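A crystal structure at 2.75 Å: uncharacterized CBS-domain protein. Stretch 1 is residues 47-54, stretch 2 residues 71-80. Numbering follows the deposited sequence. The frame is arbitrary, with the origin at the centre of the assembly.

Stretch 1 47-54: DAISMLRV
Stretch 2, residues 71-80: IMLRAADEIY

Contact between a β-strand, Ala48 to Arg53, and a segment that includes part of a helix in the same chain of this CBS-domain protein. The helix, which begins earlier in the chain, includes Ile71 to Leu73; its axis approaches that of the strand to 8.3 Å, and the N-to-C directions make an angle of 96°, so the two elements cross almost at right angles. Farther along, at Ala76 (phi/psi -75/156) and Asp77 (-105/152), the backbone is extended and runs antiparallel to the strand. CA atoms pair Ser50 with Glu78 (4.7 Å), Met51 with Asp77 (5.1 Å) and Leu52 with Ala76 (4.1 Å). The pairing amounts to a single antiparallel bridge: Met51 N donates to Asp77 O at 2.6 Å with an N-H...O angle of 174°, and Asp77 N donates to Met51 O at 2.7 Å and 162°. Both bonds are short and nearly straight. Met51 lies in regular strand geometry (-112/126), whereas Ile49 (-110/-50), within the strand, departs from regular extended psi.

Arg53 and Asp77 add a charged clasp beside the bridge. Both CB atoms point sideways, and the side-chain ends come nearer: Arg53 adopts m, t, m with chi4 at 108°, and Asp77 adopts m with chi2 at -72°. With these rotamers Arg53 NE meets Asp77 OD2 at 3.0 Å and 157°, a hydrogen-bonded salt bridge made at the guanidinium edge, near its plane.

Leu52, chi1 t and chi2 -106° between wells, also starts sideways and brings its end nearer to Met72, Ala75 and Ala76. Its CD2 lies 4.1 Å from Ala75 CB and 3.8 Å from Ala76 CB, while Leu52 CG lies 4.5 Å from Met72 CG. Met72 is t, t through chi2 and turns at chi3 (p). The small Ala76 side chain points toward the strand, and its CB also packs 3.3 Å from Ser50 OG; Ser50 is p, with its CB 3.3 Å from Asp77 O.

Ile79 loses more area to the opposing stretch than any other residue here. Its CA-to-CB bond starts sideways, and chi1 m with chi2 t carries CD1 out to 3.5 Å from Ala48 CB, which points toward the other stretch; Ile79 CG1 lies 3.6 Å from Ser50 C and 4.4 Å from Met51 CB. Met51 is folded (t, p, p) and buried. Ile49, m with chi2 at -146°, points away, as does Glu78 (chi1 -103°, chi2 p). Tyr80, chi1 t and chi2 52°, leads its ring away from the strand, and its OH is hydrogen-bonded elsewhere in the structure. In all, 599 Å² is buried, both sides summed.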

# COMPACT_ATOMS: atom_id res chain seq x y z
N ASP A 47 -5.78 11.09 3.33
CA ASP A 47 -4.52 11.36 3.98
C ASP A 47 -3.67 10.10 4.19
O ASP A 47 -3.28 9.77 5.31
CB ASP A 47 -4.76 12.11 5.30
CG ASP A 47 -3.51 12.80 5.80
OD1 ASP A 47 -2.48 12.81 5.09
OD2 ASP A 47 -3.56 13.35 6.92
N ALA A 48 -3.37 9.42 3.09
CA ALA A 48 -2.46 8.28 3.11
C ALA A 48 -1.07 8.75 3.49
O ALA A 48 -0.58 9.77 3.01
CB ALA A 48 -2.44 7.59 1.78
N ILE A 49 -0.42 8.01 4.38
CA ILE A 49 0.87 8.42 4.91
C ILE A 49 2.04 7.56 4.43
O ILE A 49 3.05 8.08 3.96
CB ILE A 49 0.85 8.46 6.44
CG1 ILE A 49 -0.29 9.35 6.90
CG2 ILE A 49 2.21 8.90 6.98
CD1 ILE A 49 -0.00 10.12 8.16
N SER A 50 1.89 6.24 4.55
CA SER A 50 2.96 5.33 4.19
C SER A 50 2.44 3.94 3.88
O SER A 50 1.28 3.61 4.13
CB SER A 50 3.99 5.29 5.31
OG SER A 50 3.33 5.15 6.55
N MET A 51 3.32 3.12 3.31
CA MET A 51 2.99 1.73 3.02
C MET A 51 3.85 0.87 3.94
O MET A 51 5.07 1.04 4.00
CB MET A 51 3.26 1.43 1.54
CG MET A 51 2.79 0.09 1.09
SD MET A 51 1.00 -0.04 0.86
CE MET A 51 0.76 1.16 -0.47
N LEU A 52 3.21 -0.03 4.68
CA LEU A 52 3.88 -0.75 5.76
C LEU A 52 3.96 -2.20 5.39
O LEU A 52 2.93 -2.82 5.08
CB LEU A 52 3.10 -0.58 7.07
CG LEU A 52 3.66 -0.87 8.48
CD1 LEU A 52 3.09 -2.15 9.07
CD2 LEU A 52 5.19 -0.85 8.58
N ARG A 53 5.18 -2.74 5.38
CA ARG A 53 5.34 -4.16 5.13
C ARG A 53 5.00 -4.85 6.41
O ARG A 53 5.69 -4.70 7.41
CB ARG A 53 6.75 -4.49 4.67
CG ARG A 53 7.03 -3.91 3.32
CD ARG A 53 8.46 -4.03 2.91
NE ARG A 53 9.27 -2.97 3.49
CZ ARG A 53 10.14 -3.15 4.48
NH1 ARG A 53 10.33 -4.37 4.98
NH2 ARG A 53 10.84 -2.12 4.95
N VAL A 54 3.89 -5.57 6.38
CA VAL A 54 3.37 -6.26 7.56
C VAL A 54 4.43 -7.18 8.20
O VAL A 54 4.68 -7.09 9.42
CB VAL A 54 2.07 -7.03 7.21
CG1 VAL A 54 1.50 -7.69 8.42
CG2 VAL A 54 1.04 -6.08 6.66
N ILE A 71 7.68 3.46 16.32
CA ILE A 71 8.46 2.41 15.69
C ILE A 71 7.76 1.94 14.41
O ILE A 71 8.40 1.82 13.36
CB ILE A 71 8.75 1.24 16.69
CG1 ILE A 71 10.07 1.49 17.45
CG2 ILE A 71 8.84 -0.11 15.97
CD1 ILE A 71 10.11 2.73 18.39
N MET A 72 6.45 1.71 14.52
CA MET A 72 5.63 1.27 13.39
C MET A 72 5.74 2.23 12.21
O MET A 72 6.03 1.81 11.09
CB MET A 72 4.16 1.14 13.81
CG MET A 72 3.30 0.55 12.72
SD MET A 72 1.54 0.48 13.10
CE MET A 72 1.23 2.24 13.14
N LEU A 73 5.53 3.51 12.47
CA LEU A 73 5.55 4.53 11.43
C LEU A 73 6.90 4.68 10.73
O LEU A 73 6.96 4.90 9.52
CB LEU A 73 5.11 5.87 12.01
CG LEU A 73 3.62 5.91 12.34
CD1 LEU A 73 3.28 7.16 13.10
CD2 LEU A 73 2.82 5.82 11.06
N ARG A 74 7.98 4.54 11.49
CA ARG A 74 9.30 4.71 10.92
C ARG A 74 9.71 3.45 10.15
O ARG A 74 10.69 3.47 9.41
CB ARG A 74 10.30 5.10 12.01
CG ARG A 74 9.79 6.28 12.83
CD ARG A 74 10.88 7.09 13.49
NE ARG A 74 11.32 6.48 14.75
CZ ARG A 74 12.44 5.76 14.90
NH1 ARG A 74 13.25 5.55 13.85
NH2 ARG A 74 12.74 5.26 16.10
N ALA A 75 8.95 2.38 10.33
CA ALA A 75 9.18 1.11 9.65
C ALA A 75 8.47 1.06 8.30
O ALA A 75 8.84 0.26 7.44
CB ALA A 75 8.72 -0.03 10.52
N ALA A 76 7.44 1.88 8.14
CA ALA A 76 6.70 1.96 6.89
C ALA A 76 7.53 2.72 5.84
O ALA A 76 8.42 3.50 6.20
CB ALA A 76 5.37 2.61 7.10
N ASP A 77 7.24 2.46 4.57
CA ASP A 77 7.91 3.13 3.44
C ASP A 77 6.97 4.13 2.83
O ASP A 77 5.74 3.97 2.85
CB ASP A 77 8.27 2.12 2.36
CG ASP A 77 8.95 0.91 2.92
OD1 ASP A 77 10.14 1.04 3.33
OD2 ASP A 77 8.31 -0.17 2.95
N GLU A 78 7.55 5.17 2.24
CA GLU A 78 6.73 6.14 1.56
C GLU A 78 5.93 5.46 0.48
O GLU A 78 6.38 4.50 -0.12
CB GLU A 78 7.59 7.25 0.99
CG GLU A 78 7.51 8.51 1.84
CD GLU A 78 8.36 8.44 3.08
OE1 GLU A 78 7.81 8.48 4.20
OE2 GLU A 78 9.60 8.37 2.95
N ILE A 79 4.71 5.93 0.27
CA ILE A 79 3.89 5.36 -0.77
C ILE A 79 4.47 5.69 -2.16
O ILE A 79 4.95 6.81 -2.40
CB ILE A 79 2.47 5.88 -0.65
CG1 ILE A 79 1.93 5.51 0.73
CG2 ILE A 79 1.60 5.33 -1.75
CD1 ILE A 79 0.55 6.04 1.02
N TYR A 80 4.44 4.71 -3.06
CA TYR A 80 4.72 4.95 -4.47
C TYR A 80 3.42 5.27 -5.21
O TYR A 80 2.47 4.47 -5.19
CB TYR A 80 5.38 3.72 -5.08
CG TYR A 80 5.57 3.74 -6.58
CD1 TYR A 80 6.20 4.82 -7.23
CD2 TYR A 80 5.16 2.66 -7.36
CE1 TYR A 80 6.40 4.82 -8.63
CE2 TYR A 80 5.35 2.66 -8.74
CZ TYR A 80 5.96 3.73 -9.37
OH TYR A 80 6.13 3.68 -10.74